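Local coordinates for DUF5618 domain-containing protein (PDB 3MFN) that is of unknown function but folds as a mostly helical protein of the DUF5618 family, built round a bundle of antiparallel helices, at residues E37-L49 and Y65-F79. Sequence-based numbering, arbitrary orientation. Where two conformers were deposited one is given.
Sequences EAKRYLNNAKDIL and YVKMAGHTAYSGVLF
Residues 37-49 and 65-79 run antiparallel, their helix axes 7.5 Å apart at 167°, and the CA atoms of Ala38, Leu42 and Ala45 lie nearest those of Gly76, Ala73 and Ala69. Small residues permit this close approach. The CB of Ala45 lies 3.7 Å from Ala73 CB and also meets the backbone oxygen of Ala69. At Gly76 the lack of a side chain makes room for Tyr41, whose CB comes within 3.4 Å of Gly76 CA. The Tyr41 ring sits as a knob among Thr72, Ser75, Gly76 and Phe79. Its CD1 edge faces Thr72 O at 3.3 Å, near the ring plane. The side chains of Phe79 and Tyr41 cross at about a right angle, yet their ring planes are only 31° apart, an oblique pair. With chi1 at 170°, Glu37 swings CG away from its backbone N and over one face of Phe79 in a CH-pi contact, 3.9 Å from the ring centroid. Thr72 is a knob in the other direction, among Tyr41, Asn44, Ala45 and Ile48. Its CG2 meets Tyr41 O, while OG1 turns back to its own helix and donates to Met68 O (2.7 Å). That oxygen also accepts from Thr72 N, on the opposite face of the carbonyl plane. Farther along, Ile48 fits among Tyr65, Met68, Ala69 and Thr72, with CG2 at the edge of the Tyr65 ring. Leu49 CG packs on Ala69 CB at 3.6 Å. On the buried side, Leu49 and Ala73 also touch helices 107-126 and 132-153. The contact is the tight, alanine-rich packing of two antiparallel helices in a helical bundle, with knobs-into-holes from both.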
ATOM      1  N   GLU A  37       2.651  -9.328 -23.703  1.00 26.45           N
ATOM      2  CA  GLU A  37       2.447 -10.395 -22.740  1.00 27.13           C
ATOM      3  C   GLU A  37       2.356  -9.820 -21.269  1.00 25.98           C
ATOM      4  O   GLU A  37       1.466 -10.228 -20.522  1.00 24.63           O
ATOM      5  CB  GLU A  37       3.522 -11.473 -22.931  1.00 27.73           C
ATOM      6  CG  GLU A  37       3.612 -12.565 -21.868  1.00 31.18           C
ATOM      7  CD  GLU A  37       2.579 -13.701 -22.047  1.00 34.35           C
ATOM      8  OE1 GLU A  37       1.562 -13.503 -22.735  1.00 36.34           O
ATOM      9  OE2 GLU A  37       2.790 -14.787 -21.461  1.00 35.51           O
ATOM     10  N   ALA A  38       3.198  -8.831 -20.931  1.00 24.09           N
ATOM     11  CA  ALA A  38       3.130  -8.108 -19.668  1.00 23.64           C
ATOM     12  C   ALA A  38       1.752  -7.528 -19.428  1.00 23.91           C
ATOM     13  O   ALA A  38       1.189  -7.679 -18.330  1.00 23.91           O
ATOM     14  CB  ALA A  38       4.195  -7.016 -19.601  1.00 23.24           C
ATOM     15  N   LYS A  39       1.178  -6.916 -20.460  1.00 22.51           N
ATOM     16  CA  LYS A  39      -0.141  -6.321 -20.366  1.00 22.78           C
ATOM     17  C   LYS A  39      -1.218  -7.417 -20.275  1.00 22.52           C
ATOM     18  O   LYS A  39      -2.237  -7.163 -19.655  1.00 21.50           O
ATOM     19  CB  LYS A  39      -0.462  -5.415 -21.553  1.00 23.19           C
ATOM     20  CG  LYS A  39       0.440  -4.227 -21.646  1.00 25.19           C
ATOM     21  CD  LYS A  39       0.194  -3.460 -22.894  1.00 26.14           C
ATOM     22  CE  LYS A  39       1.180  -2.300 -23.039  1.00 24.46           C
ATOM     23  NZ  LYS A  39       0.993  -1.650 -24.330  1.00 26.96           N
ATOM     24  N   ARG A  40      -0.982  -8.595 -20.875  1.00 22.27           N
ATOM     25  CA  ARG A  40      -1.906  -9.693 -20.702  0.60 23.29           C
ATOM     26  C   ARG A  40      -1.962 -10.122 -19.230  1.00 21.63           C
ATOM     27  O   ARG A  40      -3.029 -10.404 -18.730  1.00 23.28           O
ATOM     28  CB  ARG A  40      -1.594 -10.848 -21.648  0.60 23.47           C
ATOM     29  CG  ARG A  40      -1.807 -10.494 -23.156  0.60 29.11           C
ATOM     30  CD  ARG A  40      -3.180  -9.861 -23.410  0.60 35.20           C
ATOM     31  NE  ARG A  40      -4.272 -10.710 -22.913  0.60 37.53           N
ATOM     32  CZ  ARG A  40      -5.045 -11.487 -23.668  0.60 38.10           C
ATOM     33  NH1 ARG A  40      -5.974 -12.231 -23.075  0.60 38.03           N
ATOM     34  NH2 ARG A  40      -4.893 -11.533 -24.997  0.60 38.07           N
ATOM     35  N   TYR A  41      -0.823 -10.131 -18.539  1.00 21.51           N
ATOM     36  CA  TYR A  41      -0.778 -10.482 -17.110  1.00 20.57           C
ATOM     37  C   TYR A  41      -1.564  -9.436 -16.315  1.00 19.44           C
ATOM     38  O   TYR A  41      -2.361  -9.771 -15.426  1.00 16.76           O
ATOM     39  CB  TYR A  41       0.654 -10.534 -16.567  1.00 20.02           C
ATOM     40  CG  TYR A  41       1.475 -11.772 -16.803  1.00 21.80           C
ATOM     41  CD1 TYR A  41       1.891 -12.545 -15.748  1.00 20.77           C
ATOM     42  CD2 TYR A  41       1.917 -12.135 -18.077  1.00 27.34           C
ATOM     43  CE1 TYR A  41       2.678 -13.649 -15.916  1.00 19.58           C
ATOM     44  CE2 TYR A  41       2.755 -13.307 -18.281  1.00 26.32           C
ATOM     45  CZ  TYR A  41       3.113 -14.044 -17.172  1.00 20.64           C
ATOM     46  OH  TYR A  41       3.914 -15.148 -17.216  1.00 19.57           O
ATOM     47  N   LEU A  42      -1.309  -8.168 -16.599  1.00 18.26           N
ATOM     48  CA  LEU A  42      -1.997  -7.089 -15.886  1.00 18.65           C
ATOM     49  C   LEU A  42      -3.495  -7.127 -16.058  1.00 18.90           C
ATOM     50  O   LEU A  42      -4.238  -7.002 -15.081  1.00 18.07           O
ATOM     51  CB  LEU A  42      -1.443  -5.731 -16.298  1.00 20.56           C
ATOM     52  CG  LEU A  42      -1.827  -4.492 -15.506  1.00 24.61           C
ATOM     53  CD1 LEU A  42      -1.586  -4.634 -13.977  1.00 26.16           C
ATOM     54  CD2 LEU A  42      -1.046  -3.248 -16.066  1.00 27.05           C
ATOM     55  N   ASN A  43      -3.954  -7.301 -17.289  1.00 17.60           N
ATOM     56  CA  ASN A  43      -5.381  -7.372 -17.549  1.00 18.75           C
ATOM     57  C   ASN A  43      -6.020  -8.615 -17.046  1.00 18.32           C
ATOM     58  O   ASN A  43      -7.193  -8.582 -16.560  1.00 17.84           O
ATOM     59  CB  ASN A  43      -5.665  -7.157 -19.041  1.00 19.48           C
ATOM     60  CG  ASN A  43      -5.363  -5.696 -19.452  1.00 24.12           C
ATOM     61  OD1 ASN A  43      -5.677  -4.765 -18.680  1.00 27.43           O
ATOM     62  ND2 ASN A  43      -4.743  -5.496 -20.610  1.00 27.91           N
ATOM     63  N   ASN A  44      -5.278  -9.720 -17.084  1.00 17.62           N
ATOM     64  CA  ASN A  44      -5.783 -10.932 -16.433  0.60 18.18           C
ATOM     65  C   ASN A  44      -6.013 -10.661 -14.977  1.00 17.78           C
ATOM     66  O   ASN A  44      -7.014 -11.054 -14.437  1.00 18.06           O
ATOM     67  CB  ASN A  44      -4.815 -12.126 -16.556  0.60 18.24           C
ATOM     68  CG  ASN A  44      -4.888 -12.834 -17.893  0.60 19.38           C
ATOM     69  OD1 ASN A  44      -4.239 -13.853 -18.055  0.60 26.24           O
ATOM     70  ND2 ASN A  44      -5.661 -12.335 -18.830  0.60 16.42           N
ATOM     71  N   ALA A  45      -5.042 -10.013 -14.329  1.00 18.31           N
ATOM     72  CA  ALA A  45      -5.147  -9.640 -12.937  1.00 18.22           C
ATOM     73  C   ALA A  45      -6.385  -8.779 -12.643  1.00 19.17           C
ATOM     74  O   ALA A  45      -7.090  -8.992 -11.656  1.00 17.18           O
ATOM     75  CB  ALA A  45      -3.864  -8.916 -12.435  1.00 17.70           C
ATOM     76  N   LYS A  46      -6.666  -7.802 -13.493  1.00 18.87           N
ATOM     77  CA  LYS A  46      -7.883  -6.979 -13.298  1.00 17.87           C
ATOM     78  C   LYS A  46      -9.135  -7.838 -13.475  1.00 18.39           C
ATOM     79  O   LYS A  46     -10.117  -7.690 -12.728  1.00 16.96           O
ATOM     80  CB  LYS A  46      -7.878  -5.834 -14.296  1.00 18.64           C
ATOM     81  CG  LYS A  46      -6.757  -4.823 -14.035  1.00 20.36           C
ATOM     82  CD  LYS A  46      -6.767  -3.724 -15.112  1.00 25.83           C
ATOM     83  CE  LYS A  46      -5.758  -2.593 -14.738  1.00 25.24           C
ATOM     84  NZ  LYS A  46      -5.528  -1.665 -15.912  1.00 25.47           N
ATOM     85  N   ASP A  47      -9.107  -8.774 -14.430  1.00 18.58           N
ATOM     86  CA  ASP A  47     -10.277  -9.623 -14.648  1.00 19.21           C
ATOM     87  C   ASP A  47     -10.538 -10.525 -13.460  1.00 19.00           C
ATOM     88  O   ASP A  47     -11.698 -10.776 -13.108  1.00 19.11           O
ATOM     89  CB  ASP A  47     -10.157 -10.483 -15.897  1.00 19.96           C
ATOM     90  CG  ASP A  47     -10.274  -9.677 -17.195  1.00 23.12           C
ATOM     91  OD1 ASP A  47     -10.815  -8.553 -17.192  1.00 26.12           O
ATOM     92  OD2 ASP A  47      -9.891 -10.236 -18.241  1.00 24.50           O
ATOM     93  N   ILE A  48      -9.472 -11.052 -12.873  1.00 18.84           N
ATOM     94  CA  ILE A  48      -9.623 -11.910 -11.712  1.00 18.16           C
ATOM     95  C   ILE A  48     -10.291 -11.105 -10.580  1.00 18.01           C
ATOM     96  O   ILE A  48     -11.177 -11.592  -9.887  1.00 17.51           O
ATOM     97  CB  ILE A  48      -8.186 -12.450 -11.220  1.00 18.80           C
ATOM     98  CG1 ILE A  48      -7.586 -13.468 -12.204  1.00 18.97           C
ATOM     99  CG2 ILE A  48      -8.293 -13.068  -9.753  1.00 16.99           C
ATOM    100  CD1 ILE A  48      -6.108 -13.678 -11.938  1.00 20.27           C
ATOM    101  N   LEU A  49      -9.841  -9.868 -10.356  1.00 18.23           N
ATOM    102  CA  LEU A  49     -10.464  -9.070  -9.307  1.00 18.11           C
ATOM    103  C   LEU A  49     -11.941  -8.821  -9.622  1.00 17.50           C
ATOM    104  O   LEU A  49     -12.790  -8.938  -8.750  1.00 17.40           O
ATOM    105  CB  LEU A  49      -9.687  -7.746  -9.062  1.00 18.84           C
ATOM    106  CG  LEU A  49      -8.281  -7.819  -8.379  1.00 17.36           C
ATOM    107  CD1 LEU A  49      -7.591  -6.458  -8.376  1.00 20.49           C
ATOM    108  CD2 LEU A  49      -8.370  -8.307  -6.955  1.00 16.42           C
ATOM    109  N   TYR A  65      -8.045 -14.494  -4.097  1.00 16.83           N
ATOM    110  CA  TYR A  65      -8.007 -13.917  -5.433  1.00 16.71           C
ATOM    111  C   TYR A  65      -7.306 -12.607  -5.458  1.00 15.74           C
ATOM    112  O   TYR A  65      -6.676 -12.254  -6.462  1.00 17.87           O
ATOM    113  CB  TYR A  65      -9.420 -13.830  -5.999  1.00 16.64           C
ATOM    114  CG  TYR A  65      -9.959 -15.206  -6.352  1.00 15.98           C
ATOM    115  CD1 TYR A  65      -9.527 -15.838  -7.493  1.00 18.74           C
ATOM    116  CD2 TYR A  65     -10.862 -15.874  -5.537  1.00 17.30           C
ATOM    117  CE1 TYR A  65      -9.980 -17.084  -7.832  1.00 17.17           C
ATOM    118  CE2 TYR A  65     -11.328 -17.148  -5.853  1.00 17.12           C
ATOM    119  CZ  TYR A  65     -10.883 -17.721  -7.014  1.00 17.64           C
ATOM    120  OH  TYR A  65     -11.282 -18.926  -7.426  1.00 22.34           O
ATOM    121  N   VAL A  66      -7.332 -11.894  -4.346  1.00 15.26           N
ATOM    122  CA  VAL A  66      -6.481 -10.723  -4.207  1.00 15.67           C
ATOM    123  C   VAL A  66      -5.001 -11.094  -4.296  1.00 14.79           C
ATOM    124  O   VAL A  66      -4.207 -10.473  -5.020  1.00 14.97           O
ATOM    125  CB  VAL A  66      -6.709  -9.961  -2.907  1.00 15.91           C
ATOM    126  CG1 VAL A  66      -5.699  -8.835  -2.904  1.00 15.51           C
ATOM    127  CG2 VAL A  66      -8.131  -9.420  -2.857  1.00 14.28           C
ATOM    128  N   LYS A  67      -4.636 -12.154  -3.620  1.00 14.47           N
ATOM    129  CA  LYS A  67      -3.276 -12.700  -3.724  1.00 16.33           C
ATOM    130  C   LYS A  67      -2.855 -13.115  -5.155  1.00 16.73           C
ATOM    131  O   LYS A  67      -1.795 -12.730  -5.654  1.00 17.61           O
ATOM    132  CB  LYS A  67      -3.080 -13.868  -2.762  1.00 16.49           C
ATOM    133  CG  LYS A  67      -3.055 -13.446  -1.315  1.00 14.82           C
ATOM    134  CD  LYS A  67      -3.187 -14.633  -0.387  1.00 15.51           C
ATOM    135  CE  LYS A  67      -3.152 -14.220   1.075  1.00 17.62           C
ATOM    136  NZ  LYS A  67      -3.500 -15.339   2.006  1.00 13.63           N
HETATM  137  N   MSE A  68      -3.750 -13.804  -5.838  1.00 16.67           N
HETATM  138  CA  MSE A  68      -3.549 -14.309  -7.186  1.00 15.83           C
HETATM  139  C   MSE A  68      -3.425 -13.199  -8.175  1.00 16.21           C
HETATM  140  O   MSE A  68      -2.495 -13.199  -9.021  1.00 17.44           O
HETATM  141  CB  MSE A  68      -4.841 -15.179  -7.533  1.00 16.69           C
HETATM  142  CG  MSE A  68      -4.642 -16.015  -8.678  1.00 17.90           C
HETATM  143 SE   MSE A  68      -6.162 -17.076  -9.156  0.70 22.01          SE
HETATM  144  CE  MSE A  68      -6.565 -17.999  -7.537  1.00 10.84           C
ATOM    145  N   ALA A  69      -4.310 -12.203  -8.028  1.00 16.17           N
ATOM    146  CA  ALA A  69      -4.266 -11.019  -8.861  1.00 16.81           C
ATOM    147  C   ALA A  69      -3.026 -10.238  -8.638  1.00 16.06           C
ATOM    148  O   ALA A  69      -2.407  -9.771  -9.571  1.00 16.33           O
ATOM    149  CB  ALA A  69      -5.491 -10.111  -8.681  1.00 14.38           C
ATOM    150  N   GLY A  70      -2.663 -10.024  -7.388  1.00 16.74           N
ATOM    151  CA  GLY A  70      -1.429  -9.344  -7.133  1.00 14.22           C
ATOM    152  C   GLY A  70      -0.208  -9.993  -7.726  1.00 14.29           C
ATOM    153  O   GLY A  70       0.687  -9.301  -8.265  1.00 14.19           O
ATOM    154  N   HIS A  71      -0.093 -11.304  -7.535  1.00 14.99           N
ATOM    155  CA  HIS A  71       1.049 -12.034  -8.021  1.00 15.04           C
ATOM    156  C   HIS A  71       1.129 -11.959  -9.559  1.00 15.71           C
ATOM    157  O   HIS A  71       2.215 -11.637 -10.150  1.00 16.81           O
ATOM    158  CB  HIS A  71       0.980 -13.487  -7.585  1.00 15.50           C
ATOM    159  CG  HIS A  71       2.121 -14.280  -8.074  1.00 17.18           C
ATOM    160  ND1 HIS A  71       3.404 -14.060  -7.623  1.00 18.93           N
ATOM    161  CD2 HIS A  71       2.213 -15.189  -9.078  1.00 16.37           C
ATOM    162  CE1 HIS A  71       4.231 -14.840  -8.293  1.00 21.89           C
ATOM    163  NE2 HIS A  71       3.519 -15.576  -9.142  1.00 20.69           N
ATOM    164  N   THR A  72      -0.027 -12.131 -10.197  1.00 15.06           N
ATOM    165  CA  THR A  72      -0.115 -12.089 -11.626  1.00 15.97           C
ATOM    166  C   THR A  72       0.275 -10.693 -12.185  1.00 16.88           C
ATOM    167  O   THR A  72       1.120 -10.590 -13.154  1.00 17.30           O
ATOM    168  CB  THR A  72      -1.533 -12.486 -12.087  1.00 17.04           C
ATOM    169  OG1 THR A  72      -1.816 -13.773 -11.596  1.00 17.58           O
ATOM    170  CG2 THR A  72      -1.661 -12.546 -13.629  1.00 16.42           C
ATOM    171  N   ALA A  73      -0.314  -9.638 -11.619  1.00 16.62           N
ATOM    172  CA  ALA A  73       0.059  -8.268 -12.031  1.00 15.99           C
ATOM    173  C   ALA A  73       1.546  -7.981 -11.838  1.00 16.15           C
ATOM    174  O   ALA A  73       2.198  -7.491 -12.744  1.00 17.40           O
ATOM    175  CB  ALA A  73      -0.780  -7.211 -11.291  1.00 16.15           C
ATOM    176  N   TYR A  74       2.085  -8.285 -10.668  1.00 16.48           N
ATOM    177  CA  TYR A  74       3.475  -8.137 -10.388  1.00 15.66           C
ATOM    178  C   TYR A  74       4.371  -8.965 -11.324  1.00 17.88           C
ATOM    179  O   TYR A  74       5.375  -8.425 -11.826  1.00 15.82           O
ATOM    180  CB  TYR A  74       3.792  -8.497  -8.956  1.00 17.02           C
ATOM    181  CG  TYR A  74       5.241  -8.222  -8.559  1.00 15.13           C
ATOM    182  CD1 TYR A  74       5.721  -6.926  -8.526  1.00 17.67           C
ATOM    183  CD2 TYR A  74       6.110  -9.259  -8.204  1.00 17.32           C
ATOM    184  CE1 TYR A  74       7.013  -6.666  -8.157  1.00 15.55           C
ATOM    185  CE2 TYR A  74       7.398  -9.003  -7.793  1.00 21.97           C
ATOM    186  CZ  TYR A  74       7.839  -7.704  -7.796  1.00 19.35           C
ATOM    187  OH  TYR A  74       9.103  -7.438  -7.462  1.00 25.05           O
ATOM    188  N   SER A  75       3.998 -10.211 -11.616  1.00 16.99           N
ATOM    189  CA  SER A  75       4.755 -11.082 -12.525  1.00 17.40           C
ATOM    190  C   SER A  75       4.741 -10.468 -13.941  1.00 18.94           C
ATOM    191  O   SER A  75       5.713 -10.584 -14.697  1.00 18.83           O
ATOM    192  CB  SER A  75       4.135 -12.491 -12.531  1.00 17.60           C
ATOM    193  OG  SER A  75       4.274 -13.074 -11.237  1.00 18.59           O
ATOM    194  N   GLY A  76       3.652  -9.787 -14.283  1.00 18.83           N
ATOM    195  CA  GLY A  76       3.591  -9.046 -15.550  1.00 18.92           C
ATOM    196  C   GLY A  76       4.669  -8.001 -15.669  1.00 18.91           C
ATOM    197  O   GLY A  76       5.399  -7.921 -16.667  1.00 18.45           O
ATOM    198  N   VAL A  77       4.765  -7.157 -14.638  1.00 19.11           N
ATOM    199  CA  VAL A  77       5.772  -6.143 -14.569  1.00 17.53           C
ATOM    200  C   VAL A  77       7.164  -6.778 -14.668  1.00 18.09           C
ATOM    201  O   VAL A  77       8.027  -6.300 -15.448  1.00 18.27           O
ATOM    202  CB  VAL A  77       5.647  -5.303 -13.266  1.00 17.11           C
ATOM    203  CG1 VAL A  77       6.834  -4.260 -13.146  1.00 16.39           C
ATOM    204  CG2 VAL A  77       4.310  -4.682 -13.182  1.00 14.89           C
ATOM    205  N   LEU A  78       7.442  -7.781 -13.848  1.00 17.37           N
ATOM    206  CA  LEU A  78       8.729  -8.490 -13.947  1.00 18.11           C
ATOM    207  C   LEU A  78       9.018  -9.052 -15.339  1.00 18.08           C
ATOM    208  O   LEU A  78      10.133  -8.974 -15.821  1.00 16.90           O
ATOM    209  CB  LEU A  78       8.859  -9.594 -12.885  1.00 19.55           C
ATOM    210  CG  LEU A  78       8.780  -9.159 -11.412  1.00 20.01           C
ATOM    211  CD1 LEU A  78       9.282 -10.238 -10.454  1.00 19.42           C
ATOM    212  CD2 LEU A  78       9.529  -7.770 -11.110  1.00 18.28           C
ATOM    213  N   PHE A  79       7.990  -9.573 -16.017  1.00 18.83           N
ATOM    214  CA  PHE A  79       8.142 -10.085 -17.356  1.00 19.19           C
ATOM    215  C   PHE A  79       8.677  -9.010 -18.336  1.00 20.41           C
ATOM    216  O   PHE A  79       9.686  -9.229 -19.043  1.00 21.13           O
ATOM    217  CB  PHE A  79       6.820 -10.694 -17.815  1.00 20.49           C
ATOM    218  CG  PHE A  79       6.952 -11.558 -19.037  1.00 20.77           C
ATOM    219  CD1 PHE A  79       6.987 -10.991 -20.300  1.00 20.85           C
ATOM    220  CD2 PHE A  79       7.049 -12.935 -18.916  1.00 21.30           C
ATOM    221  CE1 PHE A  79       7.128 -11.796 -21.436  1.00 21.31           C
ATOM    222  CE2 PHE A  79       7.170 -13.759 -20.034  1.00 21.97           C
ATOM    223  CZ  PHE A  79       7.238 -13.183 -21.308  1.00 22.35           C
TER